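Local structure of vibralactone Cyclase (Boreostereum vibrans, 6KD0) at residues L54-P59 / Y116-I120; G180-L184 / Q204-P210; L273-G279 / E300-Y306. The protein catalyses, as an alpha/beta-hydrolase-fold enzyme, the cyclization that forms the fused bicyclic beta-lactone of vibralactone. All coordinates share one frame; numbering follows the deposited sequence.

Contact 1: L54-P59 / Y116-I120; sequences LEPSLP and YDLRI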
loop_
_atom_site.group_PDB
_atom_site.type_symbol
_atom_site.label_atom_id
_atom_site.label_comp_id
_atom_site.label_asym_id
_atom_site.label_seq_id
_atom_site.Cartn_x
_atom_site.Cartn_y
_atom_site.Cartn_z
ATOM N N LEU A 54 2.283 -15.061 -12.153
ATOM C CA LEU A 54 3.453 -14.202 -12.311
ATOM C C LEU A 54 4.726 -14.978 -12.617
ATOM O O LEU A 54 5.687 -14.378 -13.110
ATOM C CB LEU A 54 3.680 -13.388 -11.042
ATOM C CG LEU A 54 3.400 -11.889 -10.972
ATOM C CD1 LEU A 54 2.496 -11.384 -12.059
ATOM C CD2 LEU A 54 2.871 -11.543 -9.567
ATOM N N GLU A 55 4.754 -16.284 -12.320
ATOM C CA GLU A 55 5.956 -17.104 -12.488
ATOM C C GLU A 55 6.667 -16.911 -13.824
ATOM O O GLU A 55 7.896 -16.736 -13.814
ATOM C CB GLU A 55 5.574 -18.577 -12.275
ATOM C CG GLU A 55 6.714 -19.556 -12.430
ATOM C CD GLU A 55 7.570 -19.647 -11.187
ATOM O OE1 GLU A 55 8.813 -19.671 -11.323
ATOM O OE2 GLU A 55 7.001 -19.706 -10.073
ATOM N N PRO A 56 5.990 -16.912 -14.983
ATOM C CA PRO A 56 6.716 -16.720 -16.252
ATOM C C PRO A 56 7.278 -15.327 -16.450
ATOM O O PRO A 56 8.086 -15.147 -17.361
ATOM C CB PRO A 56 5.665 -17.023 -17.329
ATOM C CG PRO A 56 4.505 -17.620 -16.633
ATOM C CD PRO A 56 4.563 -17.204 -15.213
ATOM N N SER A 57 6.865 -14.338 -15.660
ATOM C CA SER A 57 7.391 -12.987 -15.749
ATOM C C SER A 57 8.535 -12.731 -14.776
ATOM O O SER A 57 9.107 -11.643 -14.803
ATOM C CB SER A 57 6.280 -11.967 -15.502
ATOM O OG SER A 57 5.218 -12.156 -16.412
ATOM N N LEU A 58 8.880 -13.690 -13.926
ATOM C CA LEU A 58 9.981 -13.474 -12.995
ATOM C C LEU A 58 11.280 -13.284 -13.777
ATOM O O LEU A 58 11.485 -13.942 -14.806
ATOM C CB LEU A 58 10.127 -14.655 -12.038
ATOM C CG LEU A 58 9.110 -14.889 -10.917
ATOM C CD1 LEU A 58 9.517 -16.118 -10.116
ATOM C CD2 LEU A 58 8.981 -13.694 -9.991
ATOM N N PRO A 59 12.176 -12.404 -13.328
ATOM C CA PRO A 59 13.491 -12.323 -13.966
ATOM C C PRO A 59 14.285 -13.598 -13.729
ATOM O O PRO A 59 14.060 -14.347 -12.772
ATOM C CB PRO A 59 14.167 -11.121 -13.291
ATOM C CG PRO A 59 13.336 -10.763 -12.097
ATOM C CD PRO A 59 12.027 -11.490 -12.178
ATOM N N TYR A 116 6.696 -11.961 -5.465
ATOM C CA TYR A 116 6.997 -12.019 -6.895
ATOM C C TYR A 116 6.962 -10.633 -7.519
ATOM O O TYR A 116 7.867 -10.273 -8.289
ATOM C CB TYR A 116 6.033 -12.965 -7.614
ATOM C CG TYR A 116 6.378 -14.434 -7.428
ATOM C CD1 TYR A 116 7.168 -14.858 -6.360
ATOM C CD2 TYR A 116 5.898 -15.391 -8.304
ATOM C CE1 TYR A 116 7.478 -16.202 -6.180
ATOM C CE2 TYR A 116 6.206 -16.729 -8.142
ATOM C CZ TYR A 116 6.991 -17.130 -7.083
ATOM O OH TYR A 116 7.281 -18.454 -6.925
ATOM N N ASP A 117 5.967 -9.812 -7.152
ATOM C CA ASP A 117 5.891 -8.484 -7.751
ATOM C C ASP A 117 7.177 -7.713 -7.483
ATOM O O ASP A 117 7.728 -7.079 -8.389
ATOM C CB ASP A 117 4.686 -7.718 -7.206
ATOM C CG ASP A 117 3.404 -7.994 -7.984
ATOM O OD1 ASP A 117 3.460 -8.049 -9.225
ATOM O OD2 ASP A 117 2.335 -8.160 -7.356
ATOM N N LEU A 118 7.718 -7.825 -6.261
ATOM C CA LEU A 118 8.909 -7.046 -5.929
ATOM C C LEU A 118 10.160 -7.633 -6.590
ATOM O O LEU A 118 11.045 -6.866 -7.000
ATOM C CB LEU A 118 9.084 -6.943 -4.410
ATOM C CG LEU A 118 8.013 -6.083 -3.706
ATOM C CD1 LEU A 118 8.203 -6.068 -2.193
ATOM C CD2 LEU A 118 7.990 -4.641 -4.245
ATOM N N ARG A 119 10.232 -8.967 -6.746
ATOM C CA ARG A 119 11.314 -9.540 -7.543
ATOM C C ARG A 119 11.307 -8.917 -8.926
ATOM O O ARG A 119 12.355 -8.525 -9.458
ATOM C CB ARG A 119 11.174 -11.058 -7.658
ATOM C CG ARG A 119 11.441 -11.833 -6.401
ATOM C CD ARG A 119 11.043 -13.279 -6.620
ATOM N NE ARG A 119 10.847 -14.005 -5.373
ATOM C CZ ARG A 119 11.453 -15.148 -5.071
ATOM N NH1 ARG A 119 12.312 -15.707 -5.927
ATOM N NH2 ARG A 119 11.193 -15.736 -3.926
ATOM N N ILE A 120 10.110 -8.782 -9.507
ATOM C CA ILE A 120 10.017 -8.207 -10.839
ATOM C C ILE A 120 10.444 -6.746 -10.804
ATOM O O ILE A 120 11.305 -6.315 -11.592
ATOM C CB ILE A 120 8.588 -8.397 -11.376
ATOM C CG1 ILE A 120 8.345 -9.897 -11.574
ATOM C CG2 ILE A 120 8.371 -7.595 -12.653
ATOM C CD1 ILE A 120 6.913 -10.288 -11.675
#

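Contact 2: G180-L184 / Q204-P210; sequences GNLSL and QLVQYPP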
loop_
_atom_site.group_PDB
_atom_site.type_symbol
_atom_site.label_atom_id
_atom_site.label_comp_id
_atom_site.label_asym_id
_atom_site.label_seq_id
_atom_site.Cartn_x
_atom_site.Cartn_y
_atom_site.Cartn_z
ATOM N N GLY A 180 -0.867 0.798 2.709
ATOM C CA GLY A 180 -0.798 2.185 2.274
ATOM C C GLY A 180 -1.157 3.139 3.398
ATOM O O GLY A 180 -0.526 4.179 3.580
ATOM N N ASN A 181 -2.174 2.778 4.175
ATOM C CA ASN A 181 -2.543 3.533 5.371
ATOM C C ASN A 181 -1.361 3.645 6.336
ATOM O O ASN A 181 -1.025 4.741 6.825
ATOM C CB ASN A 181 -3.758 2.838 5.996
ATOM C CG ASN A 181 -4.014 3.242 7.433
ATOM O OD1 ASN A 181 -3.415 2.694 8.354
ATOM N ND2 ASN A 181 -4.928 4.180 7.633
ATOM N N LEU A 182 -0.707 2.512 6.623
ATOM C CA LEU A 182 0.439 2.558 7.528
ATOM C C LEU A 182 1.569 3.394 6.940
ATOM O O LEU A 182 2.277 4.092 7.673
ATOM C CB LEU A 182 0.929 1.140 7.846
ATOM C CG LEU A 182 -0.087 0.220 8.551
ATOM C CD1 LEU A 182 0.528 -1.134 8.878
ATOM C CD2 LEU A 182 -0.679 0.871 9.810
ATOM N N SER A 183 1.739 3.362 5.614
ATOM C CA SER A 183 2.797 4.175 5.026
ATOM C C SER A 183 2.452 5.660 5.062
ATOM O O SER A 183 3.357 6.492 5.146
ATOM C CB SER A 183 3.101 3.716 3.593
ATOM O OG SER A 183 2.084 4.155 2.732
ATOM N N LEU A 184 1.158 6.012 4.994
ATOM C CA LEU A 184 0.755 7.414 5.133
ATOM C C LEU A 184 1.134 7.933 6.509
ATOM O O LEU A 184 1.693 9.046 6.656
ATOM C CB LEU A 184 -0.758 7.557 4.908
ATOM C CG LEU A 184 -1.298 7.287 3.492
ATOM C CD1 LEU A 184 -2.813 7.459 3.432
ATOM C CD2 LEU A 184 -0.600 8.170 2.448
ATOM N N GLN A 204 6.148 8.911 -2.568
ATOM C CA GLN A 204 5.231 7.983 -1.937
ATOM C C GLN A 204 4.172 7.522 -2.922
ATOM O O GLN A 204 3.575 8.339 -3.623
ATOM C CB GLN A 204 4.549 8.618 -0.728
ATOM C CG GLN A 204 3.484 7.727 -0.134
ATOM C CD GLN A 204 3.180 8.121 1.281
ATOM O OE1 GLN A 204 3.172 9.308 1.606
ATOM N NE2 GLN A 204 2.950 7.136 2.141
ATOM N N LEU A 205 3.918 6.217 -2.950
ATOM C CA LEU A 205 2.863 5.635 -3.767
ATOM C C LEU A 205 1.916 4.888 -2.851
ATOM O O LEU A 205 2.368 4.111 -2.004
ATOM C CB LEU A 205 3.431 4.673 -4.817
ATOM C CG LEU A 205 2.423 4.110 -5.830
ATOM C CD1 LEU A 205 3.109 3.892 -7.171
ATOM C CD2 LEU A 205 1.792 2.804 -5.350
ATOM N N VAL A 206 0.609 5.101 -3.016
ATOM C CA VAL A 206 -0.346 4.291 -2.265
ATOM C C VAL A 206 -1.462 3.820 -3.186
ATOM O O VAL A 206 -1.814 4.474 -4.176
ATOM C CB VAL A 206 -0.926 5.027 -1.027
ATOM C CG1 VAL A 206 0.184 5.388 -0.051
ATOM C CG2 VAL A 206 -1.691 6.255 -1.445
ATOM N N GLN A 207 -2.021 2.664 -2.852
ATOM C CA GLN A 207 -3.146 2.108 -3.592
ATOM C C GLN A 207 -4.312 1.956 -2.630
ATOM O O GLN A 207 -4.203 1.225 -1.642
ATOM C CB GLN A 207 -2.786 0.757 -4.220
ATOM C CG GLN A 207 -1.481 0.749 -5.017
ATOM C CD GLN A 207 -0.978 -0.658 -5.320
ATOM O OE1 GLN A 207 -1.024 -1.543 -4.464
ATOM N NE2 GLN A 207 -0.472 -0.868 -6.537
ATOM N N TYR A 208 -5.422 2.640 -2.931
ATOM C CA TYR A 208 -6.722 2.540 -2.264
ATOM C C TYR A 208 -6.626 2.331 -0.749
ATOM O O TYR A 208 -7.187 1.360 -0.240
ATOM C CB TYR A 208 -7.561 1.422 -2.934
ATOM C CG TYR A 208 -6.848 0.116 -3.306
ATOM C CD1 TYR A 208 -6.607 -0.869 -2.360
ATOM C CD2 TYR A 208 -6.438 -0.145 -4.622
ATOM C CE1 TYR A 208 -5.971 -2.061 -2.685
ATOM C CE2 TYR A 208 -5.788 -1.337 -4.955
ATOM C CZ TYR A 208 -5.565 -2.292 -3.984
ATOM O OH TYR A 208 -4.923 -3.488 -4.267
ATOM N N PRO A 209 -5.963 3.219 0.002
ATOM C CA PRO A 209 -5.816 3.026 1.481
ATOM C C PRO A 209 -7.037 3.499 2.248
ATOM O O PRO A 209 -7.722 4.439 1.817
ATOM C CB PRO A 209 -4.606 3.914 1.825
ATOM C CG PRO A 209 -4.736 5.059 0.822
ATOM C CD PRO A 209 -5.162 4.369 -0.473
ATOM N N PRO A 210 -7.319 2.913 3.417
ATOM C CA PRO A 210 -8.151 3.619 4.397
ATOM C C PRO A 210 -7.362 4.808 4.920
ATOM O O PRO A 210 -6.130 4.778 4.976
ATOM C CB PRO A 210 -8.403 2.574 5.497
ATOM C CG PRO A 210 -7.237 1.597 5.373
ATOM C CD PRO A 210 -6.746 1.654 3.947
#

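Contact 3: L273-G279 / E300-Y306; sequences LFFMSCG and ETRMTMY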
loop_
_atom_site.group_PDB
_atom_site.type_symbol
_atom_site.label_atom_id
_atom_site.label_comp_id
_atom_site.label_asym_id
_atom_site.label_seq_id
_atom_site.Cartn_x
_atom_site.Cartn_y
_atom_site.Cartn_z
ATOM N N LEU A 273 3.236 12.472 -4.183
ATOM C CA LEU A 273 2.302 11.389 -3.918
ATOM C C LEU A 273 1.665 10.907 -5.210
ATOM O O LEU A 273 1.016 11.689 -5.908
ATOM C CB LEU A 273 1.218 11.847 -2.945
ATOM C CG LEU A 273 0.067 10.869 -2.734
ATOM C CD1 LEU A 273 0.566 9.577 -2.099
ATOM C CD2 LEU A 273 -0.993 11.522 -1.863
ATOM N N PHE A 274 1.800 9.609 -5.486
ATOM C CA PHE A 274 1.119 8.929 -6.582
ATOM C C PHE A 274 0.036 8.056 -5.958
ATOM O O PHE A 274 0.343 7.104 -5.228
ATOM C CB PHE A 274 2.104 8.104 -7.415
ATOM C CG PHE A 274 1.517 7.526 -8.690
ATOM C CD1 PHE A 274 0.860 6.307 -8.686
ATOM C CD2 PHE A 274 1.682 8.182 -9.901
ATOM C CE1 PHE A 274 0.343 5.774 -9.858
ATOM C CE2 PHE A 274 1.165 7.660 -11.079
ATOM C CZ PHE A 274 0.494 6.448 -11.056
ATOM N N PHE A 275 -1.221 8.379 -6.252
ATOM C CA PHE A 275 -2.376 7.793 -5.593
ATOM C C PHE A 275 -3.168 6.980 -6.604
ATOM O O PHE A 275 -3.466 7.465 -7.703
ATOM C CB PHE A 275 -3.245 8.898 -4.985
ATOM C CG PHE A 275 -4.183 8.418 -3.932
ATOM C CD1 PHE A 275 -5.335 7.731 -4.274
ATOM C CD2 PHE A 275 -3.913 8.660 -2.585
ATOM C CE1 PHE A 275 -6.207 7.281 -3.292
ATOM C CE2 PHE A 275 -4.789 8.212 -1.603
ATOM C CZ PHE A 275 -5.927 7.527 -1.963
ATOM N N MET A 276 -3.493 5.740 -6.250
ATOM C CA MET A 276 -4.237 4.859 -7.139
ATOM C C MET A 276 -5.531 4.462 -6.453
ATOM O O MET A 276 -5.508 4.007 -5.310
ATOM C CB MET A 276 -3.416 3.621 -7.492
ATOM C CG MET A 276 -2.066 3.970 -8.036
ATOM S SD MET A 276 -1.154 2.513 -8.528
ATOM C CE MET A 276 -1.998 2.102 -10.056
ATOM N N SER A 277 -6.649 4.615 -7.154
ATOM C CA SER A 277 -7.969 4.409 -6.582
ATOM C C SER A 277 -8.758 3.415 -7.419
ATOM O O SER A 277 -8.638 3.386 -8.647
ATOM C CB SER A 277 -8.734 5.730 -6.490
ATOM O OG SER A 277 -9.956 5.586 -5.759
ATOM N N CYS A 278 -9.570 2.605 -6.748
ATOM C CA CYS A 278 -10.539 1.742 -7.411
ATOM C C CYS A 278 -11.923 2.355 -7.245
ATOM O O CYS A 278 -12.281 2.811 -6.150
ATOM C CB CYS A 278 -10.506 0.323 -6.840
ATOM S SG CYS A 278 -8.974 -0.542 -7.227
ATOM N N GLY A 279 -12.710 2.339 -8.321
ATOM C CA GLY A 279 -13.970 3.066 -8.304
ATOM C C GLY A 279 -15.049 2.402 -7.472
ATOM O O GLY A 279 -15.868 3.082 -6.855
ATOM N N GLU A 300 3.110 18.002 -4.448
ATOM C CA GLU A 300 2.915 17.503 -5.802
ATOM C C GLU A 300 2.307 16.105 -5.786
ATOM O O GLU A 300 2.698 15.242 -4.995
ATOM C CB GLU A 300 4.225 17.474 -6.587
ATOM C CG GLU A 300 4.000 17.175 -8.085
ATOM C CD GLU A 300 5.294 17.005 -8.861
ATOM O OE1 GLU A 300 6.375 17.020 -8.236
ATOM O OE2 GLU A 300 5.231 16.849 -10.097
ATOM N N THR A 301 1.414 15.862 -6.738
ATOM C CA THR A 301 0.411 14.828 -6.586
ATOM C C THR A 301 -0.080 14.372 -7.953
ATOM O O THR A 301 -0.231 15.183 -8.877
ATOM C CB THR A 301 -0.716 15.407 -5.729
ATOM O OG1 THR A 301 -0.780 14.749 -4.462
ATOM C CG2 THR A 301 -2.016 15.392 -6.431
ATOM N N ARG A 302 -0.292 13.064 -8.079
ATOM C CA ARG A 302 -0.936 12.466 -9.239
ATOM C C ARG A 302 -1.954 11.445 -8.762
ATOM O O ARG A 302 -1.730 10.758 -7.767
ATOM C CB ARG A 302 0.066 11.809 -10.176
ATOM C CG ARG A 302 0.902 12.806 -10.924
ATOM C CD ARG A 302 1.674 12.194 -12.068
ATOM N NE ARG A 302 2.563 13.199 -12.640
ATOM C CZ ARG A 302 3.467 12.976 -13.591
ATOM N NH1 ARG A 302 3.626 11.757 -14.103
ATOM N NH2 ARG A 302 4.220 13.984 -14.027
ATOM N N MET A 303 -3.079 11.376 -9.457
ATOM C CA MET A 303 -4.179 10.490 -9.121
ATOM C C MET A 303 -4.472 9.643 -10.351
ATOM O O MET A 303 -4.392 10.138 -11.478
ATOM C CB MET A 303 -5.403 11.315 -8.712
ATOM C CG MET A 303 -6.761 10.667 -8.903
ATOM S SD MET A 303 -7.067 9.415 -7.654
ATOM C CE MET A 303 -6.771 10.365 -6.161
ATOM N N THR A 304 -4.757 8.362 -10.139
ATOM C CA THR A 304 -5.227 7.470 -11.192
ATOM C C THR A 304 -6.442 6.738 -10.668
ATOM O O THR A 304 -6.354 6.092 -9.619
ATOM C CB THR A 304 -4.169 6.449 -11.608
ATOM O OG1 THR A 304 -2.980 7.131 -12.011
ATOM C CG2 THR A 304 -4.704 5.622 -12.760
ATOM N N MET A 305 -7.554 6.821 -11.397
ATOM C CA MET A 305 -8.803 6.176 -11.010
ATOM C C MET A 305 -9.118 5.009 -11.947
ATOM O O MET A 305 -9.066 5.157 -13.177
ATOM C CB MET A 305 -9.953 7.194 -11.007
ATOM C CG MET A 305 -11.335 6.567 -10.832
ATOM S SD MET A 305 -11.604 5.787 -9.205
ATOM C CE MET A 305 -11.548 7.220 -8.109
ATOM N N TYR A 306 -9.442 3.848 -11.374
ATOM C CA TYR A 306 -9.916 2.689 -12.126
ATOM C C TYR A 306 -11.409 2.516 -11.887
ATOM O O TYR A 306 -11.821 1.885 -10.901
ATOM C CB TYR A 306 -9.145 1.424 -11.735
ATOM C CG TYR A 306 -7.797 1.360 -12.407
ATOM C CD1 TYR A 306 -6.769 2.210 -12.025
ATOM C CD2 TYR A 306 -7.569 0.477 -13.459
ATOM C CE1 TYR A 306 -5.546 2.168 -12.658
ATOM C CE2 TYR A 306 -6.340 0.426 -14.098
ATOM C CZ TYR A 306 -5.336 1.268 -13.689
ATOM O OH TYR A 306 -4.112 1.234 -14.321
#

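Contact 1: L54-P59 / Y116-I120
Leu54, Leu58 and Pro59 pack against Tyr116 and Ile120 in a largely apolar loop-on-helix contact, in which the turn that follows helix 35-54 lies against the start of helix 115-125. The two segments bury 424 Å² between them, and the weight falls on a few side chains.

Tyr116 is the hub. Leu58 lies over one face of its ring: CD1 sits 4.0 Å from the centroid of the Tyr116 ring, 16° off the ring normal, a CH-pi contact. The other methyl, Leu58 CD2, lies nearer the root of the ring, 3.7 Å from Tyr116 CG. With CG anti to its own carbonyl carbon (chi1 -73°) and an extended chi2, Leu58 carries both methyls towards the helix. Leu54 CB meets the edge of the ring instead, near its plane. Also at the edge is the carboxylate of Glu55, standing nearly perpendicular to the ring; the hydroxyl makes a weak hydrogen bond, 3.4 Å from Tyr116 OH to Glu55 OE2. Glu55 bends at chi2 to get there.

One helical turn on, the end of Ile120 enters the bend of the loop, its CD1 3.9 Å from Leu54 CG. Ile120 CG1 lies 3.7 Å from Ser57 O. A short 3-10 turn, closed by Ser57 N to Leu54 O at 2.8 Å, brings the Leu54 side chain and the Ser57 carbonyl to the same isoleucine. Pro59 ends the contact by laying CG against Arg119 O at 3.6 Å.

Leu54 CD2 lies against the carboxylate of Asp117, whose salt bridge goes to Arg318; Arg119, touching Leu58 through CD, pairs with Asp115 and hydrogen-bonds Tyr64. Helix 115-125 packs on strands 64-73 and 76-85 through Arg119 and on strands 76-85 and 128-132 through Leu118, while the loop itself reaches strand 64-73 through Pro59 on Tyr64.

Contact 2: G180-L184 / Q204-P210
A chi1 of 163° swings the amide of Asn181 anti to its backbone N and out to Pro210, while an extended Gln204, with chi1 at 174°, reaches from its strand to Ser183. The first of these makes the stronger bond, with Asn181 ND2 3.0 Å from Pro210 O and an N-H...O angle of 158°. The acceptor lies in the amide plane of Asn181, yet the donor stands well above the carbonyl plane of Pro210, away from its lone pairs. The proline ring lies across the same side chain, Pro210 CG being 3.7 Å from Asn181 CB.

Gln204 NE2 gives a weak, bent bond to Ser183 OG at 3.2 Å. That hydroxyl in turn donates to the helix backbone, Ser183 OG to Gly180 O at 2.7 Å, and Leu184 N reaches the same carbonyl from the same face. Between the two polar ends, Leu184 spreads its methyls: CD2 is 3.8 Å from Val206 CG1, and CD1 lies 4.0 Å from Pro209 CG. Gly180, lacking a side chain, comes close to Val206 and Pro209, with Gly180 C 3.9 Å from Pro209 CB.

Helix 178-192 thus packs on strand 203-207 within the beta-alpha-beta unit begun by strand 171-176, just past the probable nucleophile elbow around Ser177. Both ends of the buried Asn181 amide are satisfied, since OD1 accepts from Trp106. The firm bond to Gly180 O, with the weak one from Gln204, would probably fix the rotation of the serine hydroxyl, so that directional bonds tie the segments on either side of an apolar patch.

Contact 3: L273-G279 / E300-Y306
Glu300 O receives Leu273 N at 2.9 Å and opens the ladder between two neighbouring parallel strands, joined through helix 284-296 as a beta-alpha-beta crossover at the edge of the alpha/beta-hydrolase sheet. Thr301 lies alongside Leu273, pointing the same way; its buried OG1 has no hydrogen-bond partner in the model. Arg302 bonds with both backbone groups, N to Leu273 O and O to Phe275 N. Its CB lies 4.0 Å from Phe274 CD2, while its guanidinium leads away to a cation-pi contact with Trp336.

Met303 bends at chi2 (75°) and chi3, turning back on Phe275: its CE is 3.5 Å from Phe275 CD1, and the sulfur lies obliquely to the ring in a Met-aromatic contact. Thr304 continues the ladder to Phe275 O and Ser277 N; on the opposite face from Met303 its OG1 lies near Phe274 CZ and hydrogen-bonds Glu329 of helix 321-338.

Met305 folds back in the same manner as Met303, its SD 3.7 Å from Gly279 CA. Tyr306 gives N to Ser277 O, and its own carbonyl takes the last bond, Gly279 N to Tyr306 O at 2.8 Å, from above the carbonyl plane.

Contacts 2 and 3 adjoin in one sheet, where strands 203-207 and 273-278 are neighbours. Backbone pairs probably bond them, Gln204 O to Phe274 N at 2.9 Å and Tyr208 N to Met276 O at 2.7 Å, and Phe275 CD2 packs 3.5 Å from Val206 CG2. Their centres are about 11 Å apart. Both border the probable Ser177-His311-Asp281 triad: Gly180 directly follows the elbow, Pro210 lies near the triad without touching it, and Cys278 touches it. Contact 1 stands apart at the antiparallel end of the sheet, its nearest atoms about 8 Å from contact 2 and about 11 Å from contact 3, its centre about 23 and 24 Å from theirs.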